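Local structure of transketolase (Campylobacter jejuni, 3M6L) at residues A[26-31]-A[260-265]; A[65-70]-A[121-126]; A[180-185]-A[238-243]. The protein is a transketolase of the thiamine diphosphate-dependent enzyme family, a dimer that binds thiamine diphosphate together with a metal ion and holds ribose-5-phosphate in a neighbouring pocket. All coordinates share one frame; numbering follows the deposited sequence.

Contact 1 (A[26-31]-A[260-265]); sequences KANSGH and GAPLGE. With R5P (ribose-5-phosphate), chain F.
With CG of H31 placed beside the backbone N and anti to the carbonyl carbon (chi1 -59°), the imidazole folds back so that its CD2 lies 3.6 Å from CA of G260. N28 turns the other way: its CG stands anti to the backbone N (chi1 -155°), which brings the amide round to P262, OD1 resting 3.5 Å from the proline CG. N28 leaves the end of helix 6-27 with positive phi in a Schellman motif, and from there the chain runs antiparallel to 260-262, N28 lying by P262 and H31 by G260. P262 lies against this turn, its ring also touching V24 and Q25 of the helix. Between the two ends the carbonyl of G30 lies over the G260-A261 peptide, where O is 3.2 Å from C of G260; its approach to the A261 amide is too poorly angled for a hydrogen bond. The polar link is indirect: one water accepts from the N of G30 at 3.0 Å and donates to the O of G260 at 2.6 Å. At the edge of the H31 ring, NE2 meets O3 at 3.1 Å (124°) and O2 at 3.3 Å of ribose-5-phosphate, both weak bonds. D452 of the second subunit packs on H31 and bonds the same ligand. S29 OG is held by R95. The junction thus rests on van der Waals contacts and one bridging water, with the H31 ring packed edge-to-face by H259 and H70 and only weakly bonded to ribose-5-phosphate.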
loop_
_atom_site.group_PDB
_atom_site.type_symbol
_atom_site.label_atom_id
_atom_site.label_comp_id
_atom_site.label_asym_id
_atom_site.label_seq_id
_atom_site.Cartn_x
_atom_site.Cartn_y
_atom_site.Cartn_z
ATOM N N LYS A 26 -10.806 -13.178 -30.342
ATOM C CA LYS A 26 -12.234 -12.928 -30.504
ATOM C C LYS A 26 -12.618 -11.714 -29.675
ATOM O O LYS A 26 -13.371 -10.831 -30.101
ATOM C CB LYS A 26 -13.046 -14.188 -30.144
ATOM C CG LYS A 26 -14.587 -13.981 -30.316
ATOM C CD LYS A 26 -15.332 -15.292 -30.222
ATOM C CE LYS A 26 -16.789 -15.149 -30.640
ATOM N NZ LYS A 26 -17.453 -14.219 -29.713
ATOM N N ALA A 27 -12.083 -11.633 -28.450
ATOM C CA ALA A 27 -12.247 -10.419 -27.647
ATOM C C ALA A 27 -11.559 -9.155 -28.138
ATOM O O ALA A 27 -11.837 -7.999 -27.699
ATOM C CB ALA A 27 -11.831 -10.679 -26.133
ATOM N N ASN A 28 -10.563 -9.333 -29.038
ATOM C CA ASN A 28 -9.634 -8.263 -29.375
ATOM C C ASN A 28 -9.009 -7.587 -28.158
ATOM O O ASN A 28 -8.824 -6.370 -28.105
ATOM C CB ASN A 28 -10.265 -7.196 -30.243
ATOM C CG ASN A 28 -9.236 -6.444 -31.084
ATOM O OD1 ASN A 28 -8.087 -6.926 -31.317
ATOM N ND2 ASN A 28 -9.662 -5.263 -31.581
ATOM N N SER A 29 -8.727 -8.401 -27.161
ATOM C CA SER A 29 -8.293 -7.884 -25.862
ATOM C C SER A 29 -7.740 -9.069 -25.050
ATOM O O SER A 29 -8.284 -10.166 -25.092
ATOM C CB SER A 29 -9.469 -7.207 -25.076
ATOM O OG SER A 29 -9.052 -6.719 -23.828
ATOM N N GLY A 30 -6.647 -8.833 -24.323
ATOM C CA GLY A 30 -6.155 -9.828 -23.382
ATOM C C GLY A 30 -4.732 -10.260 -23.620
ATOM O O GLY A 30 -4.006 -9.579 -24.348
ATOM N N HIS A 31 -4.331 -11.337 -23.017
ATOM C CA HIS A 31 -2.918 -11.647 -22.805
ATOM C C HIS A 31 -2.696 -13.028 -23.295
ATOM O O HIS A 31 -3.002 -14.003 -22.625
ATOM C CB HIS A 31 -2.574 -11.549 -21.322
ATOM C CG HIS A 31 -2.850 -10.198 -20.743
ATOM N ND1 HIS A 31 -4.124 -9.782 -20.380
ATOM C CD2 HIS A 31 -1.998 -9.192 -20.391
ATOM C CE1 HIS A 31 -4.037 -8.551 -19.882
ATOM N NE2 HIS A 31 -2.760 -8.187 -19.867
ATOM N N GLY A 260 0.433 -8.607 -23.923
ATOM C CA GLY A 260 -0.860 -8.024 -23.599
ATOM C C GLY A 260 -1.646 -7.476 -24.782
ATOM O O GLY A 260 -2.487 -6.582 -24.633
ATOM N N ALA A 261 -1.416 -8.049 -25.952
ATOM C CA ALA A 261 -2.227 -7.735 -27.140
ATOM C C ALA A 261 -2.458 -8.986 -27.897
ATOM O O ALA A 261 -1.671 -9.903 -27.766
ATOM C CB ALA A 261 -1.541 -6.737 -27.997
ATOM N N PRO A 262 -3.509 -9.030 -28.702
ATOM C CA PRO A 262 -3.854 -10.253 -29.455
ATOM C C PRO A 262 -2.696 -10.577 -30.420
ATOM O O PRO A 262 -1.976 -9.651 -30.837
ATOM C CB PRO A 262 -5.081 -9.840 -30.245
ATOM C CG PRO A 262 -5.709 -8.732 -29.458
ATOM C CD PRO A 262 -4.577 -7.995 -28.769
ATOM N N LEU A 263 -2.524 -11.854 -30.713
ATOM C CA LEU A 263 -1.416 -12.297 -31.603
ATOM C C LEU A 263 -1.654 -11.938 -33.030
ATOM O O LEU A 263 -0.642 -11.758 -33.771
ATOM C CB LEU A 263 -1.231 -13.746 -31.509
ATOM C CG LEU A 263 -0.865 -14.450 -30.196
ATOM C CD1 LEU A 263 -0.996 -15.899 -30.362
ATOM C CD2 LEU A 263 0.530 -14.003 -29.656
ATOM N N GLY A 264 -2.916 -11.811 -33.429
ATOM C CA GLY A 264 -3.281 -11.496 -34.841
ATOM C C GLY A 264 -3.679 -12.748 -35.599
ATOM O O GLY A 264 -3.197 -13.816 -35.382
ATOM N N GLU A 265 -4.599 -12.598 -36.532
ATOM C CA GLU A 265 -5.154 -13.742 -37.266
ATOM C C GLU A 265 -4.080 -14.531 -38.038
ATOM O O GLU A 265 -4.068 -15.767 -38.026
ATOM C CB GLU A 265 -6.211 -13.251 -38.243
ATOM C CG GLU A 265 -7.394 -12.516 -37.582
ATOM C CD GLU A 265 -8.586 -12.235 -38.543
ATOM O OE1 GLU A 265 -8.610 -12.732 -39.712
ATOM O OE2 GLU A 265 -9.504 -11.508 -38.090
HETATM C C1 R5P F . -2.281 -5.607 -16.374
HETATM O O1 R5P F . -2.436 -6.951 -15.807
HETATM C C2 R5P F . -2.126 -5.648 -17.902
HETATM O O2 R5P F . -0.793 -5.966 -18.349
HETATM C C3 R5P F . -2.723 -4.483 -18.739
HETATM O O3 R5P F . -3.752 -5.258 -19.340
HETATM C C4 R5P F . -2.062 -3.880 -20.021
HETATM O O4 R5P F . -0.636 -3.777 -19.831
HETATM C C5 R5P F . -2.741 -2.562 -20.560
HETATM O O5 R5P F . -2.597 -2.267 -22.007
HETATM P P R5P F . -3.045 -0.815 -22.660
HETATM O O1P R5P F . -1.782 0.201 -22.817
HETATM O O2P R5P F . -4.140 -0.307 -21.577
HETATM O O3P R5P F . -3.774 -0.868 -23.965
HETATM O O HOH W 1 -5.082 -6.231 -24.306
#

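Contact 2 (A[65-70]-A[121-126]); sequences VFSGGH and QGVANA. With TPP (thiamine diphosphate), chain C.
Hydrogen bonding concentrates on S67, just beyond the end of strand 63-66, and the first turn of helix 121-140. The hydroxyl, put anti to the backbone N by chi1 of -160°, reaches the helix backbone, where OG takes a weak, bent bond from the N of V123 at 3.1 Å. Its stronger partner is D157. Beside it a water donates to the O of S67 at 2.7 Å and accepts from the N of G122 at 3.0 Å, giving this amide of the opening turn a partner.

Van der Waals contact centres on G122, whose CA sits 3.2 Å from S67 OG; with no side chain on the glycine, the two backbones can close up. V65 lays CG1 against the O of G122 at 3.6 Å, and its CG2 lies 4.4 Å from CB of A126 one turn along. V123 flanks the serine, CG2 lying 3.6 Å from OG.

Thiamine diphosphate is met by H70, one ring face of which lies under the thiazolium sulfur S1, while diphosphate O1B lies in the ring plane at its edge, 2.9 Å from CE1. G68 centres an inverse gamma turn between strand and histidine. A loop at the C-terminal end of a parallel strand thus meets the ligand, as in the thiamine diphosphate-binding fold.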
loop_
_atom_site.group_PDB
_atom_site.type_symbol
_atom_site.label_atom_id
_atom_site.label_comp_id
_atom_site.label_asym_id
_atom_site.label_seq_id
_atom_site.Cartn_x
_atom_site.Cartn_y
_atom_site.Cartn_z
ATOM N N VAL A 65 -3.474 -21.777 -7.742
ATOM C CA VAL A 65 -3.540 -20.291 -7.865
ATOM C C VAL A 65 -2.721 -19.777 -9.049
ATOM O O VAL A 65 -1.501 -20.056 -9.154
ATOM C CB VAL A 65 -3.030 -19.623 -6.588
ATOM C CG1 VAL A 65 -3.004 -18.057 -6.711
ATOM C CG2 VAL A 65 -3.827 -20.136 -5.354
ATOM N N PHE A 66 -3.354 -18.992 -9.909
ATOM C CA PHE A 66 -2.637 -18.316 -11.017
ATOM C C PHE A 66 -2.341 -16.906 -10.510
ATOM O O PHE A 66 -3.168 -16.007 -10.616
ATOM C CB PHE A 66 -3.500 -18.162 -12.296
ATOM C CG PHE A 66 -3.526 -19.353 -13.185
ATOM C CD1 PHE A 66 -3.775 -20.597 -12.694
ATOM C CD2 PHE A 66 -3.392 -19.170 -14.577
ATOM C CE1 PHE A 66 -3.844 -21.716 -13.562
ATOM C CE2 PHE A 66 -3.457 -20.243 -15.424
ATOM C CZ PHE A 66 -3.679 -21.520 -14.909
ATOM N N SER A 67 -1.143 -16.678 -9.976
ATOM C CA SER A 67 -0.791 -15.301 -9.516
ATOM C C SER A 67 -0.754 -14.257 -10.586
ATOM O O SER A 67 -1.073 -13.076 -10.344
ATOM C CB SER A 67 0.522 -15.298 -8.733
ATOM O OG SER A 67 0.658 -14.116 -7.901
ATOM N N GLY A 68 -0.358 -14.662 -11.758
ATOM C CA GLY A 68 -0.361 -13.842 -12.935
ATOM C C GLY A 68 -1.766 -13.980 -13.488
ATOM O O GLY A 68 -2.005 -14.813 -14.357
ATOM N N GLY A 69 -2.679 -13.179 -12.995
ATOM C CA GLY A 69 -4.084 -13.352 -13.401
ATOM C C GLY A 69 -4.350 -12.894 -14.822
ATOM O O GLY A 69 -5.414 -13.193 -15.369
ATOM N N HIS A 70 -3.382 -12.215 -15.450
ATOM C CA HIS A 70 -3.504 -11.920 -16.882
ATOM C C HIS A 70 -3.460 -13.157 -17.722
ATOM O O HIS A 70 -3.813 -13.061 -18.914
ATOM C CB HIS A 70 -2.439 -10.920 -17.332
ATOM C CG HIS A 70 -1.068 -11.364 -17.004
ATOM N ND1 HIS A 70 -0.207 -11.870 -17.941
ATOM C CD2 HIS A 70 -0.429 -11.438 -15.820
ATOM C CE1 HIS A 70 0.912 -12.245 -17.344
ATOM N NE2 HIS A 70 0.803 -12.005 -16.050
ATOM N N GLN A 121 -0.112 -10.677 -5.342
ATOM C CA GLN A 121 -1.129 -11.073 -4.312
ATOM C C GLN A 121 -1.197 -12.612 -4.263
ATOM O O GLN A 121 -1.317 -13.254 -3.193
ATOM C CB GLN A 121 -2.559 -10.602 -4.580
ATOM C CG GLN A 121 -2.681 -9.111 -4.553
ATOM C CD GLN A 121 -2.507 -8.502 -3.257
ATOM O OE1 GLN A 121 -3.045 -9.024 -2.287
ATOM N NE2 GLN A 121 -1.807 -7.355 -3.180
ATOM N N GLY A 122 -1.255 -13.221 -5.436
ATOM C CA GLY A 122 -1.432 -14.642 -5.597
ATOM C C GLY A 122 -0.425 -15.503 -4.903
ATOM O O GLY A 122 -0.751 -16.568 -4.328
ATOM N N VAL A 123 0.820 -15.076 -4.992
ATOM C CA VAL A 123 1.881 -15.782 -4.321
ATOM C C VAL A 123 1.617 -15.778 -2.814
ATOM O O VAL A 123 1.711 -16.809 -2.143
ATOM C CB VAL A 123 3.271 -15.179 -4.570
ATOM C CG1 VAL A 123 4.353 -15.896 -3.698
ATOM C CG2 VAL A 123 3.573 -15.171 -6.030
ATOM N N ALA A 124 1.253 -14.596 -2.265
ATOM C CA ALA A 124 0.972 -14.519 -0.858
ATOM C C ALA A 124 -0.326 -15.297 -0.512
ATOM O O ALA A 124 -0.428 -15.908 0.542
ATOM C CB ALA A 124 0.838 -13.056 -0.414
ATOM N N ASN A 125 -1.308 -15.278 -1.406
ATOM C CA ASN A 125 -2.556 -16.038 -1.201
ATOM C C ASN A 125 -2.199 -17.575 -1.114
ATOM O O ASN A 125 -2.732 -18.257 -0.306
ATOM C CB ASN A 125 -3.464 -15.858 -2.327
ATOM C CG ASN A 125 -4.038 -14.502 -2.478
ATOM O OD1 ASN A 125 -4.212 -13.670 -1.467
ATOM N ND2 ASN A 125 -4.287 -14.183 -3.709
ATOM N N ALA A 126 -1.292 -18.000 -2.009
ATOM C CA ALA A 126 -0.863 -19.431 -2.066
ATOM C C ALA A 126 -0.135 -19.819 -0.775
ATOM O O ALA A 126 -0.427 -20.876 -0.192
ATOM C CB ALA A 126 0.004 -19.713 -3.266
HETATM N "N1'" TPP C . 1.437 -3.663 -10.768
HETATM C "C2'" TPP C . 0.667 -4.574 -10.178
HETATM C CM2 TPP C . 0.698 -4.623 -8.662
HETATM N "N3'" TPP C . -0.165 -5.456 -10.775
HETATM C "C4'" TPP C . -0.314 -5.402 -12.102
HETATM N "N4'" TPP C . -1.173 -6.235 -12.646
HETATM C "C5'" TPP C . 0.544 -4.439 -12.870
HETATM C "C6'" TPP C . 1.382 -3.598 -12.139
HETATM C "C7'" TPP C . 0.487 -4.375 -14.445
HETATM N N3 TPP C . 1.156 -5.644 -15.042
HETATM C C2 TPP C . 0.598 -6.842 -15.472
HETATM S S1 TPP C . 1.649 -8.187 -15.952
HETATM C C5 TPP C . 2.982 -7.073 -15.698
HETATM C C4 TPP C . 2.498 -5.784 -15.176
HETATM C CM4 TPP C . 3.503 -4.767 -14.803
HETATM C C6 TPP C . 4.442 -7.383 -15.922
HETATM C C7 TPP C . 4.804 -8.525 -16.858
HETATM O O7 TPP C . 4.778 -9.523 -15.919
HETATM P PA TPP C . 5.157 -11.006 -15.990
HETATM O O1A TPP C . 4.842 -11.451 -14.629
HETATM O O2A TPP C . 6.613 -11.043 -16.390
HETATM O O3A TPP C . 4.231 -11.554 -17.129
HETATM P PB TPP C . 4.400 -12.191 -18.598
HETATM O O1B TPP C . 3.314 -13.184 -18.684
HETATM O O2B TPP C . 5.797 -12.707 -18.797
HETATM O O3B TPP C . 4.293 -11.084 -19.595
HETATM O O HOH W 2 -1.981 -11.892 -8.034
#

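Contact 3 (A[180-185]-A[238-243]); sequences LIYDSN and LIIAKT. With CA (calcium ion), chain D; TPP (thiamine diphosphate), chain C.
Two neighbouring parallel strands, 178-184 and 237-242, pair here within the five-stranded sheet of the thiamine diphosphate-binding domain, and the first leads to the calcium site at its C-terminal end. The backbones alternate as donor and acceptor: I239 N to L180 O (2.8 Å), Y182 N to I239 O, A241 N to Y182 O, S184 N to A241 O and T243 N to S184 O. The first three donors lie nearly in line with the carbonyl they use, but T243 N stands well above the carbonyl plane of S184 as the strands end.

On one face L180, Y182 and S184 lie beside L238, I240 and K242. CD1 of L238 packs 3.8 Å from CG of L180, and the Y182 and I240 side chains lie side by side, CD2 4.0 Å from CG2, the methyl meeting the ring obliquely. Helix 201-207 covers the leucines. CB of S184 comes over one face of that ring, and Y182 OH bonds D155. The face with I181, D183, I239 and A241 meets helix 220-231 through its isoleucines.

Beyond the last pair, CG of N185 lies between the backbone N and the carbonyl carbon (chi1 69°), turning the amide to thiamine diphosphate: OD1 binds calcium at 2.3 Å, and ND2 donates to diphosphate O2B at 2.8 Å in a fairly straight bond of 160°. A water links N185 ND2 to D183 OD2 and to T243 OG1, just past the second strand. A second water, held by D183 O, binds calcium at 2.4 Å; with diphosphate O2A and O2B (2.3 Å each), D155 OD2 and I187 O complete the six. Metal and diphosphate bound at the C-terminal ends of parallel strands are typical of the thiamine diphosphate-binding fold.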
loop_
_atom_site.group_PDB
_atom_site.type_symbol
_atom_site.label_atom_id
_atom_site.label_comp_id
_atom_site.label_asym_id
_atom_site.label_seq_id
_atom_site.Cartn_x
_atom_site.Cartn_y
_atom_site.Cartn_z
ATOM N N LEU A 180 5.646 -23.634 -5.695
ATOM C CA LEU A 180 5.607 -22.340 -6.497
ATOM C C LEU A 180 6.316 -22.584 -7.802
ATOM O O LEU A 180 7.495 -22.966 -7.824
ATOM C CB LEU A 180 6.269 -21.224 -5.678
ATOM C CG LEU A 180 6.358 -19.843 -6.312
ATOM C CD1 LEU A 180 4.904 -19.380 -6.558
ATOM C CD2 LEU A 180 7.105 -18.803 -5.322
ATOM N N ILE A 181 5.632 -22.352 -8.918
ATOM C CA ILE A 181 6.160 -22.572 -10.246
ATOM C C ILE A 181 6.345 -21.214 -10.875
ATOM O O ILE A 181 5.369 -20.494 -11.198
ATOM C CB ILE A 181 5.257 -23.478 -11.128
ATOM C CG1 ILE A 181 4.979 -24.773 -10.414
ATOM C CG2 ILE A 181 5.845 -23.626 -12.560
ATOM C CD1 ILE A 181 3.840 -25.714 -11.027
ATOM N N TYR A 182 7.624 -20.797 -11.026
ATOM C CA TYR A 182 7.974 -19.499 -11.640
ATOM C C TYR A 182 8.228 -19.596 -13.117
ATOM O O TYR A 182 9.143 -20.300 -13.556
ATOM C CB TYR A 182 9.231 -18.927 -10.861
ATOM C CG TYR A 182 9.958 -17.779 -11.428
ATOM C CD1 TYR A 182 9.329 -16.720 -12.105
ATOM C CD2 TYR A 182 11.367 -17.680 -11.200
ATOM C CE1 TYR A 182 9.994 -15.650 -12.617
ATOM C CE2 TYR A 182 12.075 -16.611 -11.677
ATOM C CZ TYR A 182 11.399 -15.579 -12.375
ATOM O OH TYR A 182 12.092 -14.524 -12.827
ATOM N N ASP A 183 7.403 -18.926 -13.886
ATOM C CA ASP A 183 7.539 -18.813 -15.329
ATOM C C ASP A 183 8.596 -17.768 -15.626
ATOM O O ASP A 183 8.324 -16.569 -15.741
ATOM C CB ASP A 183 6.172 -18.381 -15.932
ATOM C CG ASP A 183 6.147 -18.379 -17.442
ATOM O OD1 ASP A 183 7.043 -19.037 -18.066
ATOM O OD2 ASP A 183 5.234 -17.683 -18.036
ATOM N N SER A 184 9.832 -18.237 -15.762
ATOM C CA SER A 184 10.940 -17.406 -16.141
ATOM C C SER A 184 11.127 -17.289 -17.657
ATOM O O SER A 184 11.775 -18.122 -18.276
ATOM C CB SER A 184 12.196 -17.883 -15.390
ATOM O OG SER A 184 13.292 -17.044 -15.595
ATOM N N ASN A 185 10.524 -16.260 -18.236
ATOM C CA ASN A 185 10.593 -16.026 -19.652
ATOM C C ASN A 185 11.440 -14.798 -20.134
ATOM O O ASN A 185 11.495 -14.458 -21.371
ATOM C CB ASN A 185 9.189 -16.044 -20.261
ATOM C CG ASN A 185 8.351 -14.848 -19.820
ATOM O OD1 ASN A 185 8.878 -13.860 -19.280
ATOM N ND2 ASN A 185 6.982 -14.960 -19.988
ATOM N N LEU A 238 10.260 -24.273 -4.893
ATOM C CA LEU A 238 10.226 -23.416 -6.099
ATOM C C LEU A 238 10.752 -24.188 -7.264
ATOM O O LEU A 238 11.890 -24.713 -7.229
ATOM C CB LEU A 238 11.086 -22.142 -5.927
ATOM C CG LEU A 238 11.276 -21.224 -7.159
ATOM C CD1 LEU A 238 9.946 -20.611 -7.470
ATOM C CD2 LEU A 238 12.439 -20.181 -6.936
ATOM N N ILE A 239 9.936 -24.264 -8.295
ATOM C CA ILE A 239 10.363 -24.665 -9.594
ATOM C C ILE A 239 10.601 -23.481 -10.483
ATOM O O ILE A 239 9.683 -22.718 -10.874
ATOM C CB ILE A 239 9.379 -25.678 -10.234
ATOM C CG1 ILE A 239 9.272 -26.939 -9.403
ATOM C CG2 ILE A 239 9.846 -26.050 -11.668
ATOM C CD1 ILE A 239 7.954 -27.781 -9.819
ATOM N N ILE A 240 11.845 -23.308 -10.899
ATOM C CA ILE A 240 12.142 -22.237 -11.840
ATOM C C ILE A 240 12.079 -22.817 -13.238
ATOM O O ILE A 240 12.973 -23.624 -13.634
ATOM C CB ILE A 240 13.566 -21.515 -11.619
ATOM C CG1 ILE A 240 13.685 -21.048 -10.175
ATOM C CG2 ILE A 240 13.797 -20.432 -12.759
ATOM C CD1 ILE A 240 15.118 -20.550 -9.737
ATOM N N ALA A 241 11.048 -22.420 -13.974
ATOM C CA ALA A 241 10.738 -22.994 -15.284
ATOM C C ALA A 241 11.057 -21.985 -16.364
ATOM O O ALA A 241 10.442 -20.940 -16.510
ATOM C CB ALA A 241 9.262 -23.457 -15.312
ATOM N N LYS A 242 12.157 -22.190 -17.062
ATOM C CA LYS A 242 12.540 -21.357 -18.143
ATOM C C LYS A 242 11.639 -21.649 -19.355
ATOM O O LYS A 242 11.575 -22.776 -19.837
ATOM C CB LYS A 242 14.049 -21.568 -18.493
ATOM C CG LYS A 242 14.565 -20.526 -19.465
ATOM C CD LYS A 242 16.083 -20.766 -19.918
ATOM C CE LYS A 242 16.351 -20.426 -21.466
ATOM N NZ LYS A 242 17.252 -21.396 -22.355
ATOM N N THR A 243 10.905 -20.628 -19.778
ATOM C CA THR A 243 9.960 -20.689 -20.893
ATOM C C THR A 243 10.217 -19.520 -21.857
ATOM O O THR A 243 11.007 -18.584 -21.664
ATOM C CB THR A 243 8.470 -20.623 -20.355
ATOM O OG1 THR A 243 8.238 -19.282 -19.979
ATOM C CG2 THR A 243 8.245 -21.510 -19.108
HETATM CA CA CA D . 7.807 -12.472 -17.737
HETATM N "N1'" TPP C . 1.437 -3.663 -10.768
HETATM C "C2'" TPP C . 0.667 -4.574 -10.178
HETATM C CM2 TPP C . 0.698 -4.623 -8.662
HETATM N "N3'" TPP C . -0.165 -5.456 -10.775
HETATM C "C4'" TPP C . -0.314 -5.402 -12.102
HETATM N "N4'" TPP C . -1.173 -6.235 -12.646
HETATM C "C5'" TPP C . 0.544 -4.439 -12.870
HETATM C "C6'" TPP C . 1.382 -3.598 -12.139
HETATM C "C7'" TPP C . 0.487 -4.375 -14.445
HETATM N N3 TPP C . 1.156 -5.644 -15.042
HETATM C C2 TPP C . 0.598 -6.842 -15.472
HETATM S S1 TPP C . 1.649 -8.187 -15.952
HETATM C C5 TPP C . 2.982 -7.073 -15.698
HETATM C C4 TPP C . 2.498 -5.784 -15.176
HETATM C CM4 TPP C . 3.503 -4.767 -14.803
HETATM C C6 TPP C . 4.442 -7.383 -15.922
HETATM C C7 TPP C . 4.804 -8.525 -16.858
HETATM O O7 TPP C . 4.778 -9.523 -15.919
HETATM P PA TPP C . 5.157 -11.006 -15.990
HETATM O O1A TPP C . 4.842 -11.451 -14.629
HETATM O O2A TPP C . 6.613 -11.043 -16.390
HETATM O O3A TPP C . 4.231 -11.554 -17.129
HETATM P PB TPP C . 4.400 -12.191 -18.598
HETATM O O1B TPP C . 3.314 -13.184 -18.684
HETATM O O2B TPP C . 5.797 -12.707 -18.797
HETATM O O3B TPP C . 4.293 -11.084 -19.595
HETATM O O HOH W 3 5.906 -17.685 -20.615
HETATM O O HOH W 4 7.077 -14.328 -16.423
#

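Overall arrangement
All three contacts belong to the thiamine diphosphate-binding domain. Contacts 2 and 3 share the parallel sheet, strand 149-154 lying between their strands; their centres are about 14 Å apart and both reach thiamine diphosphate, contact 2 at the thiazolium sulfur and diphosphate and contact 3 at the diphosphate and calcium. Contact 1 lies farther off, its centre about 22 Å from that of contact 2 and about 24 Å from that of contact 3, on the ribose-5-phosphate side. It joins contact 2 through H31, whose CB is 3.1 Å from O of H70. In sequence, contacts 2 and 3 follow one another inside the loop that contact 1 closes.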